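Local coordinates for protein ketol-acid reductoisomerase (NAD(+)) (uncultured archaeon GZfos26G2, PDB 4XDY) that converts (S)-2-acetolactate to (R)-2,3-dihydroxy-isovalerate in branched-chain amino acid biosynthesis, by a magnesium-dependent methyl migration followed by an NADH-dependent reduction, at residues A[31-36]-A[140-145]; A[81-86]-A[108-113]; A[130-135]-A[153-158]. All blocks are in the same frame, centred on the assembly; numbering follows the deposited sequence.

Contact 1. Residues A[31-36]-A[140-145]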
loop_
_atom_site.group_PDB
_atom_site.type_symbol
_atom_site.label_atom_id
_atom_site.label_comp_id
_atom_site.label_asym_id
_atom_site.label_seq_id
_atom_site.Cartn_x
_atom_site.Cartn_y
_atom_site.Cartn_z
ATOM N N GLN A 31 -13.680 7.116 15.865
ATOM C CA GLN A 31 -13.220 7.481 17.210
ATOM C C GLN A 31 -14.360 7.258 18.248
ATOM O O GLN A 31 -14.132 6.700 19.336
ATOM C CB GLN A 31 -12.660 8.857 17.311
ATOM C CG GLN A 31 -11.372 8.964 16.495
ATOM C CD GLN A 31 -10.556 10.238 16.723
ATOM O OE1 GLN A 31 -9.967 10.819 15.796
ATOM N NE2 GLN A 31 -10.576 10.697 17.894
ATOM N N ALA A 32 -15.527 7.724 17.916
ATOM C CA ALA A 32 -16.691 7.488 18.773
ATOM C C ALA A 32 -16.937 6.018 19.120
ATOM O O ALA A 32 -17.206 5.677 20.289
ATOM C CB ALA A 32 -17.931 8.173 18.189
ATOM N N ASN A 33 -16.839 5.139 18.141
ATOM C CA ASN A 33 -17.072 3.757 18.373
ATOM C C ASN A 33 -15.956 3.078 19.101
ATOM O O ASN A 33 -16.207 2.179 19.893
ATOM C CB ASN A 33 -17.379 3.043 17.079
ATOM C CG ASN A 33 -18.823 3.286 16.631
ATOM O OD1 ASN A 33 -19.743 2.695 17.202
ATOM N ND2 ASN A 33 -19.046 4.236 15.698
ATOM N N CYS A 34 -14.699 3.503 18.892
ATOM C CA CYS A 34 -13.612 2.910 19.664
ATOM C C CYS A 34 -13.724 3.339 21.143
ATOM O O CYS A 34 -13.484 2.517 22.042
ATOM C CB CYS A 34 -12.226 3.273 19.063
ATOM S SG CYS A 34 -11.998 2.569 17.403
ATOM N N LEU A 35 -14.045 4.605 21.362
ATOM C CA LEU A 35 -14.209 5.136 22.689
ATOM C C LEU A 35 -15.391 4.418 23.409
ATOM O O LEU A 35 -15.248 3.953 24.546
ATOM C CB LEU A 35 -14.460 6.610 22.681
ATOM C CG LEU A 35 -13.221 7.505 22.400
ATOM C CD1 LEU A 35 -13.693 8.940 22.063
ATOM C CD2 LEU A 35 -12.249 7.557 23.553
ATOM N N LYS A 36 -16.502 4.322 22.708
ATOM C CA LYS A 36 -17.683 3.632 23.297
ATOM C C LYS A 36 -17.391 2.142 23.623
ATOM O O LYS A 36 -17.676 1.667 24.717
ATOM C CB LYS A 36 -18.904 3.828 22.427
ATOM C CG LYS A 36 -20.118 3.085 23.055
ATOM C CD LYS A 36 -21.466 3.420 22.440
ATOM C CE LYS A 36 -21.729 2.792 21.071
ATOM N NZ LYS A 36 -21.889 1.304 20.959
ATOM N N GLU A 140 -9.688 2.604 8.527
ATOM C CA GLU A 140 -8.629 1.613 8.759
ATOM C C GLU A 140 -8.220 1.649 10.260
ATOM O O GLU A 140 -7.890 0.634 10.816
ATOM C CB GLU A 140 -7.440 1.892 7.837
ATOM C CG GLU A 140 -7.853 1.935 6.358
ATOM C CD GLU A 140 -8.862 0.859 5.993
ATOM O OE1 GLU A 140 -8.411 -0.304 5.951
ATOM O OE2 GLU A 140 -10.075 1.170 5.713
ATOM N N GLU A 141 -8.394 2.798 10.872
ATOM C CA GLU A 141 -8.286 3.016 12.334
ATOM C C GLU A 141 -9.300 2.160 13.099
ATOM O O GLU A 141 -8.941 1.428 14.067
ATOM C CB GLU A 141 -8.503 4.495 12.637
ATOM C CG GLU A 141 -8.581 4.862 14.105
ATOM C CD GLU A 141 -8.956 6.313 14.316
ATOM O OE1 GLU A 141 -8.947 7.082 13.327
ATOM O OE2 GLU A 141 -9.276 6.688 15.468
ATOM N N ARG A 142 -10.543 2.164 12.631
ATOM C CA ARG A 142 -11.544 1.355 13.253
ATOM C C ARG A 142 -11.291 -0.149 13.119
ATOM O O ARG A 142 -11.342 -0.865 14.095
ATOM C CB ARG A 142 -12.923 1.729 12.701
ATOM C CG ARG A 142 -14.036 0.800 13.243
ATOM C CD ARG A 142 -14.179 1.009 14.749
ATOM N NE ARG A 142 -15.426 0.370 15.235
ATOM C CZ ARG A 142 -15.633 -0.022 16.497
ATOM N NH1 ARG A 142 -14.674 0.065 17.391
ATOM N NH2 ARG A 142 -16.796 -0.598 16.823
ATOM N N LYS A 143 -10.852 -0.572 11.943
ATOM C CA LYS A 143 -10.467 -1.922 11.681
ATOM C C LYS A 143 -9.341 -2.372 12.537
ATOM O O LYS A 143 -9.386 -3.512 13.092
ATOM C CB LYS A 143 -10.081 -2.118 10.229
ATOM C CG LYS A 143 -11.254 -2.236 9.273
ATOM C CD LYS A 143 -10.748 -2.534 7.856
ATOM C CE LYS A 143 -10.233 -3.970 7.755
ATOM N NZ LYS A 143 -8.822 -4.184 8.158
ATOM N N ALA A 144 -8.304 -1.527 12.653
ATOM C CA ALA A 144 -7.188 -1.879 13.521
ATOM C C ALA A 144 -7.663 -2.135 14.959
ATOM O O ALA A 144 -7.198 -3.108 15.625
ATOM C CB ALA A 144 -6.088 -0.778 13.494
ATOM N N TYR A 145 -8.559 -1.283 15.452
ATOM C CA TYR A 145 -9.040 -1.416 16.813
ATOM C C TYR A 145 -9.811 -2.754 16.963
ATOM O O TYR A 145 -9.557 -3.525 17.894
ATOM C CB TYR A 145 -9.958 -0.244 17.136
ATOM C CG TYR A 145 -10.609 -0.298 18.484
ATOM C CD1 TYR A 145 -11.707 -1.123 18.709
ATOM C CD2 TYR A 145 -10.134 0.423 19.532
ATOM C CE1 TYR A 145 -12.306 -1.212 19.983
ATOM C CE2 TYR A 145 -10.713 0.353 20.790
ATOM C CZ TYR A 145 -11.841 -0.462 20.987
ATOM O OH TYR A 145 -12.440 -0.501 22.248
#

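Contact 2. Residues A[81-86]-A[108-113]. With NAI (1,4-dihydronicotinamide adenine dinucleotide), chain E.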
loop_
_atom_site.group_PDB
_atom_site.type_symbol
_atom_site.label_atom_id
_atom_site.label_comp_id
_atom_site.label_asym_id
_atom_site.label_seq_id
_atom_site.Cartn_x
_atom_site.Cartn_y
_atom_site.Cartn_z
ATOM N N VAL A 81 -14.722 18.422 24.350
ATOM C CA VAL A 81 -15.460 18.787 23.134
ATOM C C VAL A 81 -14.493 18.535 21.954
ATOM O O VAL A 81 -13.536 19.258 21.806
ATOM C CB VAL A 81 -15.900 20.231 23.160
ATOM C CG1 VAL A 81 -16.567 20.640 21.840
ATOM C CG2 VAL A 81 -16.912 20.464 24.300
ATOM N N HIS A 82 -14.728 17.429 21.267
ATOM C CA HIS A 82 -13.721 16.897 20.355
ATOM C C HIS A 82 -14.214 17.142 18.923
ATOM O O HIS A 82 -15.209 16.523 18.498
ATOM C CB HIS A 82 -13.561 15.435 20.638
ATOM C CG HIS A 82 -12.512 14.746 19.825
ATOM N ND1 HIS A 82 -11.473 15.413 19.235
ATOM C CD2 HIS A 82 -12.304 13.438 19.557
ATOM C CE1 HIS A 82 -10.674 14.551 18.635
ATOM N NE2 HIS A 82 -11.163 13.355 18.796
ATOM N N ILE A 83 -13.523 18.045 18.243
ATOM C CA ILE A 83 -13.973 18.623 16.957
ATOM C C ILE A 83 -13.479 17.705 15.843
ATOM O O ILE A 83 -12.291 17.706 15.539
ATOM C CB ILE A 83 -13.558 20.070 16.823
ATOM C CG1 ILE A 83 -14.309 20.920 17.882
ATOM C CG2 ILE A 83 -13.967 20.624 15.447
ATOM C CD1 ILE A 83 -13.869 22.333 17.971
ATOM N N LEU A 84 -14.407 16.917 15.292
ATOM C CA LEU A 84 -14.115 16.020 14.156
ATOM C C LEU A 84 -15.008 16.366 12.937
ATOM O O LEU A 84 -15.411 15.510 12.200
ATOM C CB LEU A 84 -14.167 14.567 14.564
ATOM C CG LEU A 84 -13.139 14.093 15.587
ATOM C CD1 LEU A 84 -13.332 12.653 16.019
ATOM C CD2 LEU A 84 -11.718 14.325 15.084
ATOM N N LEU A 85 -15.190 17.672 12.765
ATOM C CA LEU A 85 -15.796 18.236 11.620
ATOM C C LEU A 85 -14.710 18.524 10.554
ATOM O O LEU A 85 -13.557 18.689 10.875
ATOM C CB LEU A 85 -16.500 19.523 12.017
ATOM C CG LEU A 85 -17.698 19.365 12.952
ATOM C CD1 LEU A 85 -18.014 20.670 13.657
ATOM C CD2 LEU A 85 -18.912 18.888 12.219
ATOM N N PRO A 86 -15.105 18.715 9.278
ATOM C CA PRO A 86 -14.098 19.131 8.268
ATOM C C PRO A 86 -13.352 20.353 8.697
ATOM O O PRO A 86 -13.936 21.306 9.228
ATOM C CB PRO A 86 -14.959 19.380 6.989
ATOM C CG PRO A 86 -16.188 18.535 7.177
ATOM C CD PRO A 86 -16.448 18.627 8.707
ATOM N N LEU A 108 -11.026 21.413 24.904
ATOM C CA LEU A 108 -11.278 21.460 23.429
ATOM C C LEU A 108 -10.211 20.626 22.758
ATOM O O LEU A 108 -9.003 20.902 22.888
ATOM C CB LEU A 108 -11.174 22.904 23.019
ATOM C CG LEU A 108 -11.684 23.275 21.591
ATOM C CD1 LEU A 108 -13.184 23.055 21.417
ATOM C CD2 LEU A 108 -11.273 24.695 21.214
ATOM N N CYS A 109 -10.652 19.639 21.983
ATOM C CA CYS A 109 -9.759 18.665 21.392
ATOM C C CYS A 109 -9.985 18.643 19.857
ATOM O O CYS A 109 -11.073 18.999 19.371
ATOM C CB CYS A 109 -10.014 17.327 21.994
ATOM S SG CYS A 109 -8.905 15.981 21.658
ATOM N N PHE A 110 -8.931 18.254 19.162
ATOM C CA PHE A 110 -8.884 18.225 17.664
ATOM C C PHE A 110 -8.158 16.940 17.301
ATOM O O PHE A 110 -7.404 16.360 18.139
ATOM C CB PHE A 110 -8.116 19.355 17.095
ATOM C CG PHE A 110 -8.730 20.705 17.349
ATOM C CD1 PHE A 110 -8.487 21.375 18.559
ATOM C CD2 PHE A 110 -9.576 21.265 16.440
ATOM C CE1 PHE A 110 -9.037 22.625 18.789
ATOM C CE2 PHE A 110 -10.141 22.512 16.655
ATOM C CZ PHE A 110 -9.863 23.204 17.815
ATOM N N SER A 111 -8.282 16.517 16.037
ATOM C CA SER A 111 -7.424 15.463 15.529
ATOM C C SER A 111 -6.514 15.911 14.405
ATOM O O SER A 111 -5.856 15.076 13.808
ATOM C CB SER A 111 -8.175 14.222 15.131
ATOM O OG SER A 111 -8.661 13.506 16.273
ATOM N N HIS A 112 -6.396 17.216 14.214
ATOM C CA HIS A 112 -5.429 17.809 13.298
ATOM C C HIS A 112 -5.229 19.209 13.837
ATOM O O HIS A 112 -6.245 19.894 14.181
ATOM C CB HIS A 112 -6.042 17.879 11.897
ATOM C CG HIS A 112 -5.140 18.439 10.844
ATOM N ND1 HIS A 112 -3.744 18.276 10.810
ATOM C CD2 HIS A 112 -5.461 19.181 9.747
ATOM C CE1 HIS A 112 -3.285 18.836 9.686
ATOM N NE2 HIS A 112 -4.313 19.379 9.031
ATOM N N GLY A 113 -3.972 19.651 13.819
ATOM C CA GLY A 113 -3.612 20.986 14.349
ATOM C C GLY A 113 -3.934 22.242 13.554
ATOM O O GLY A 113 -3.706 23.365 14.064
HETATM P PA NAI E . -15.735 14.625 7.586
HETATM O O1A NAI E . -15.446 15.386 6.283
HETATM O O2A NAI E . -15.934 13.173 7.558
HETATM O O5B NAI E . -16.892 15.475 8.320
HETATM C C5B NAI E . -17.498 14.969 9.543
HETATM C C4B NAI E . -19.032 15.242 9.483
HETATM O O4B NAI E . -19.160 16.659 9.537
HETATM C C3B NAI E . -19.805 14.820 8.205
HETATM O O3B NAI E . -20.015 13.410 8.272
HETATM C C2B NAI E . -21.040 15.693 8.279
HETATM O O2B NAI E . -22.032 15.005 9.044
HETATM C C1B NAI E . -20.501 16.925 9.050
HETATM N N9A NAI E . -20.438 18.094 8.190
HETATM C C8A NAI E . -19.887 18.078 6.903
HETATM N N7A NAI E . -19.985 19.292 6.378
HETATM C C5A NAI E . -20.619 20.069 7.295
HETATM C C6A NAI E . -21.068 21.449 7.338
HETATM N N6A NAI E . -20.885 22.283 6.306
HETATM N N1A NAI E . -21.648 21.936 8.467
HETATM C C2A NAI E . -21.876 21.127 9.522
HETATM N N3A NAI E . -21.509 19.859 9.583
HETATM C C4A NAI E . -20.892 19.275 8.492
HETATM O O3 NAI E . -14.447 14.982 8.620
HETATM P PN NAI E . -13.093 14.021 8.734
HETATM O O1N NAI E . -12.491 13.803 7.359
HETATM O O2N NAI E . -13.493 12.858 9.539
HETATM O O5D NAI E . -12.175 15.110 9.422
HETATM C C5D NAI E . -12.366 15.391 10.850
HETATM C C4D NAI E . -11.052 15.968 11.491
HETATM O O4D NAI E . -10.172 14.827 11.524
HETATM C C3D NAI E . -10.315 17.015 10.678
HETATM O O3D NAI E . -9.663 17.944 11.552
HETATM C C2D NAI E . -9.253 16.242 9.861
HETATM O O2D NAI E . -8.123 16.987 9.415
HETATM C C1D NAI E . -8.893 15.164 10.862
HETATM N N1N NAI E . -8.326 13.901 10.379
HETATM C C2N NAI E . -9.018 13.194 9.460
HETATM C C3N NAI E . -8.555 12.011 9.001
HETATM C C7N NAI E . -9.365 11.241 8.108
HETATM O O7N NAI E . -10.297 11.665 7.356
HETATM N N7N NAI E . -9.242 9.950 8.287
HETATM C C4N NAI E . -7.305 11.511 9.536
HETATM C C5N NAI E . -6.747 12.198 10.660
HETATM C C6N NAI E . -7.272 13.399 11.017
HETATM O O HOH W 1 -9.823 18.059 14.285
#

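Contact 3. Residues A[130-135]-A[153-158]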
loop_
_atom_site.group_PDB
_atom_site.type_symbol
_atom_site.label_atom_id
_atom_site.label_comp_id
_atom_site.label_asym_id
_atom_site.label_seq_id
_atom_site.Cartn_x
_atom_site.Cartn_y
_atom_site.Cartn_z
ATOM N N ILE A 130 -6.191 20.512 23.420
ATOM C CA ILE A 130 -5.469 19.305 23.188
ATOM C C ILE A 130 -5.682 18.783 21.767
ATOM O O ILE A 130 -6.666 19.138 21.114
ATOM C CB ILE A 130 -5.785 18.226 24.218
ATOM C CG1 ILE A 130 -7.262 17.953 24.239
ATOM C CG2 ILE A 130 -5.298 18.735 25.598
ATOM C CD1 ILE A 130 -7.599 16.729 25.005
ATOM N N MET A 131 -4.816 17.864 21.369
ATOM C CA MET A 131 -4.944 17.189 20.087
ATOM C C MET A 131 -4.546 15.753 20.209
ATOM O O MET A 131 -3.483 15.418 20.795
ATOM C CB MET A 131 -4.075 17.872 18.980
ATOM C CG MET A 131 -4.165 16.954 17.809
ATOM S SD MET A 131 -3.665 17.818 16.396
ATOM C CE MET A 131 -2.187 17.882 16.759
ATOM N N VAL A 132 -5.398 14.868 19.709
ATOM C CA VAL A 132 -5.096 13.464 19.521
ATOM C C VAL A 132 -5.220 13.131 18.024
ATOM O O VAL A 132 -6.353 13.035 17.490
ATOM C CB VAL A 132 -5.936 12.557 20.423
ATOM C CG1 VAL A 132 -5.657 12.930 21.911
ATOM C CG2 VAL A 132 -7.475 12.704 20.187
ATOM N N ALA A 133 -4.084 13.066 17.356
ATOM C CA ALA A 133 -4.059 12.976 15.876
ATOM C C ALA A 133 -3.661 11.621 15.412
ATOM O O ALA A 133 -2.489 11.270 15.565
ATOM C CB ALA A 133 -3.119 14.012 15.319
ATOM N N PRO A 134 -4.605 10.804 14.823
ATOM C CA PRO A 134 -4.225 9.470 14.396
ATOM C C PRO A 134 -3.527 9.598 13.048
ATOM O O PRO A 134 -4.025 10.325 12.206
ATOM C CB PRO A 134 -5.583 8.721 14.267
ATOM C CG PRO A 134 -6.553 9.820 13.962
ATOM C CD PRO A 134 -6.017 11.091 14.503
ATOM N N LYS A 135 -2.473 8.805 12.815
ATOM C CA LYS A 135 -1.754 8.747 11.551
ATOM C C LYS A 135 -2.407 7.620 10.731
ATOM O O LYS A 135 -1.843 6.515 10.501
ATOM C CB LYS A 135 -0.237 8.510 11.813
ATOM C CG LYS A 135 0.424 9.562 12.674
ATOM C CD LYS A 135 0.486 10.947 12.047
ATOM C CE LYS A 135 -0.636 11.925 12.401
ATOM N NZ LYS A 135 -0.620 13.303 11.723
ATOM N N GLY A 153 -0.331 7.462 16.735
ATOM C CA GLY A 153 -0.847 8.806 17.016
ATOM C C GLY A 153 0.114 9.844 17.530
ATOM O O GLY A 153 1.191 9.515 18.057
ATOM N N LEU A 154 -0.272 11.090 17.382
ATOM C CA LEU A 154 0.485 12.246 17.829
ATOM C C LEU A 154 -0.391 12.976 18.835
ATOM O O LEU A 154 -1.627 13.204 18.597
ATOM C CB LEU A 154 0.818 13.191 16.655
ATOM C CG LEU A 154 2.142 12.886 15.947
ATOM C CD1 LEU A 154 2.392 11.492 15.531
ATOM C CD2 LEU A 154 2.306 13.821 14.727
ATOM N N VAL A 155 0.209 13.346 19.981
ATOM C CA VAL A 155 -0.528 14.013 21.026
ATOM C C VAL A 155 0.133 15.333 21.374
ATOM O O VAL A 155 1.327 15.387 21.642
ATOM C CB VAL A 155 -0.667 13.112 22.268
ATOM C CG1 VAL A 155 -1.261 13.878 23.446
ATOM C CG2 VAL A 155 -1.479 11.904 21.960
ATOM N N ALA A 156 -0.629 16.415 21.313
ATOM C CA ALA A 156 -0.162 17.730 21.607
ATOM C C ALA A 156 -1.071 18.451 22.633
ATOM O O ALA A 156 -2.256 18.172 22.714
ATOM C CB ALA A 156 -0.056 18.584 20.394
ATOM N N VAL A 157 -0.469 19.395 23.348
ATOM C CA VAL A 157 -1.172 20.250 24.304
ATOM C C VAL A 157 -0.810 21.671 24.070
ATOM O O VAL A 157 0.357 22.066 24.140
ATOM C CB VAL A 157 -0.850 19.847 25.786
ATOM C CG1 VAL A 157 -1.627 20.780 26.708
ATOM C CG2 VAL A 157 -1.191 18.421 26.037
ATOM N N LYS A 158 -1.806 22.494 23.801
ATOM C CA LYS A 158 -1.563 23.894 23.496
ATOM C C LYS A 158 -1.850 24.732 24.772
ATOM O O LYS A 158 -1.199 25.722 24.958
ATOM C CB LYS A 158 -2.545 24.357 22.435
ATOM C CG LYS A 158 -2.512 25.860 22.085
ATOM C CD LYS A 158 -1.193 26.089 21.364
ATOM C CE LYS A 158 -0.980 27.425 20.704
ATOM N NZ LYS A 158 0.285 27.143 19.936
#

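Contact 1. Residues A[31-36]-A[140-145]
Two flat groups of helix 138-146, the Tyr145 ring and the Arg142 guanidinium, are each met on one face by a CB of helix 26-37. On the ring, Cys34 CB lies over the face, offset toward the rim, 3.9 Å from the centroid in a CH-pi contact. The Cys34 sulfur comes in obliquely as a sulfur-aromatic contact, and Cys34 SG reaches 3.4 Å from Tyr145 CG. The guanidinium carries Asn33 CB over its centre, 3.6 Å from Arg142 CZ, while Cys34 SG stands at its edge and accepts a weak hydrogen bond from Arg142 NH1 at 3.7 Å. The bend at chi2 (66°) puts Arg142 CD beside Cys34 SG; the guanidinium beyond it reaches Asn33. On the flank nearer the cofactor, Glu141 OE2 lies 3.3 Å from Gln31 CG, while Gln31 OE1 is hydrogen-bonded to Ser111 OG.

The helix segments run nearly parallel, 19° between directions, with axes 9.8 Å apart. Cysteine suits this gap, being slim enough to sit between ring and guanidinium yet polarisable enough to contact both. Within 31-36 and 140-145 the contact is mostly dispersion with a weak N-H...S bond. Stronger polar bonds lie just beyond: Arg142 forms a salt bridge with Asp37 and Glu141 bonds to the NAD-binding Gln27, both tying the same two helices, while Tyr145 OH bonds to Ser38.

Contact 2. Residues A[81-86]-A[108-113]
Ile83 CD1 is the apolar centre, touching Leu108 CD1 at 3.6 Å and Phe110 CE2 at 4.0 Å; the Ile83 and Phe110 side chains lie side by side and point the same way. Val81 belongs to this same face of the sheet and adds a looser contact to Leu108. Branched Ile83 and Val81 suit the extended backbone, and Phe110 carries the apolar surface on to Phe188 of helix 188-203.

On the other face His82 meets Cys109, and Ser111 from the loop just beyond the strand. The imidazole has Leu84 CG over the centre of one face. Cys109 SG approaches the ring obliquely, 3.6 Å from His82 ND1, while Ser111 OG, hydrogen-bonded to Val132 O and Gln31 OE1, sits at the edge, 3.3 Å from His82 CE1. ND1 is buried here without a polar partner in the model; NE2 has a weak bond to Gln31. An alanine in place of His82 would probably open a gap beside Cys109 SG, Ser111 OG and Leu84 CG and deprive Gln31 of that weak partner.

Between the faces, Cys109 N donates to Val81 O and Ile83 N to Cys109 O, both 2.9 Å, in parallel register. Beyond these bonds the strands part, and a water bridges them, giving a hydrogen to Ile83 O and accepting one from Ser111 N. It also bonds to the cofactor's O3D at 2.7 Å. Pro86 CD packs 3.2 Å from O5B of the dinucleotide, and His112, the predicted active-site residue, lays CB near O2D. Two adjacent parallel strands of a beta-alpha-beta unit, with the dinucleotide at their C-terminal ends, are the hallmark of a Rossmann fold.

Contact 3. Residues A[130-135]-A[153-158]
Four backbone bonds join strands 130-134 and 153-157, in two reciprocal pairs. Ala133 N donates to Leu154 O at 2.8 Å, nearly straight at 174° and in the carbonyl plane, and Leu154 N returns a bond to Ala133 O. Met131 N and Ala156 O, 2.9 Å apart, form a more bent bond of 147°, and Ala156 N completes the pair by donating to Met131 O at 3.1 Å. Ala133-Leu154 and Met131-Ala156 are thus hydrogen-bonded pairs of an antiparallel arrangement, with Ile130-Val157, Val132-Val155 and Pro134-Gly153 the non-hydrogen-bonded pairs. Several of the carbonyls also receive CA-H...O contacts; Val155 CA, for example, lies 3.3 Å from Met131 O.

At Ile130 and Val132 the backbone bonds instead to strand 107-110, with Leu108 and Phe110, and Val132 O also accepts from Ser111 OG. Gly153 likewise bonds to Gly182 and Leu184 on its far side.

The side chains on the two faces are mostly small or beta-branched, as suits a buried sheet. Ile130 CG2 meets Val157 CG2 at 4.1 Å, and Val155 packs on helix 165-175. On the opposite face, beside Met131 and Ala133, Leu154 CD1 touches Lys135 CG at 4.0 Å, the two side chains crossing at about a right angle. The bend at chi2 (-66°) keeps Lys135 CD, like CG, against that methyl. The Lys135 ammonium forms salt bridges with Glu194 and Glu191 and a hydrogen bond with Asp195, a magnesium ligand, which would probably hold it in place. The pair extends the Rossmann sheet with an antiparallel strand, and its Lys135 end borders the magnesium site characteristic of ketol-acid reductoisomerases.

Overall arrangement
From the N terminus, helix 26-37 supplies the first half of contact 1, whose loop closes only when the chain returns as helix 138-146. Contact 2 is nested inside that loop and closes a short one of its own, from strand 80-83 through helix 90-98 to strand 107-110. Contact 3 opens afterwards, on strand 128-134, and closes at strand 153-157 beyond helix 138-146, so that contacts 1 and 3 cross. Strands 107-110 and 128-134 are neighbours, which places contacts 2 and 3 in one sheet. Gln31, reaching from contact 1 to Ser111 and Pro134, ties the helix pair to that sheet within the N-terminal Rossmann domain.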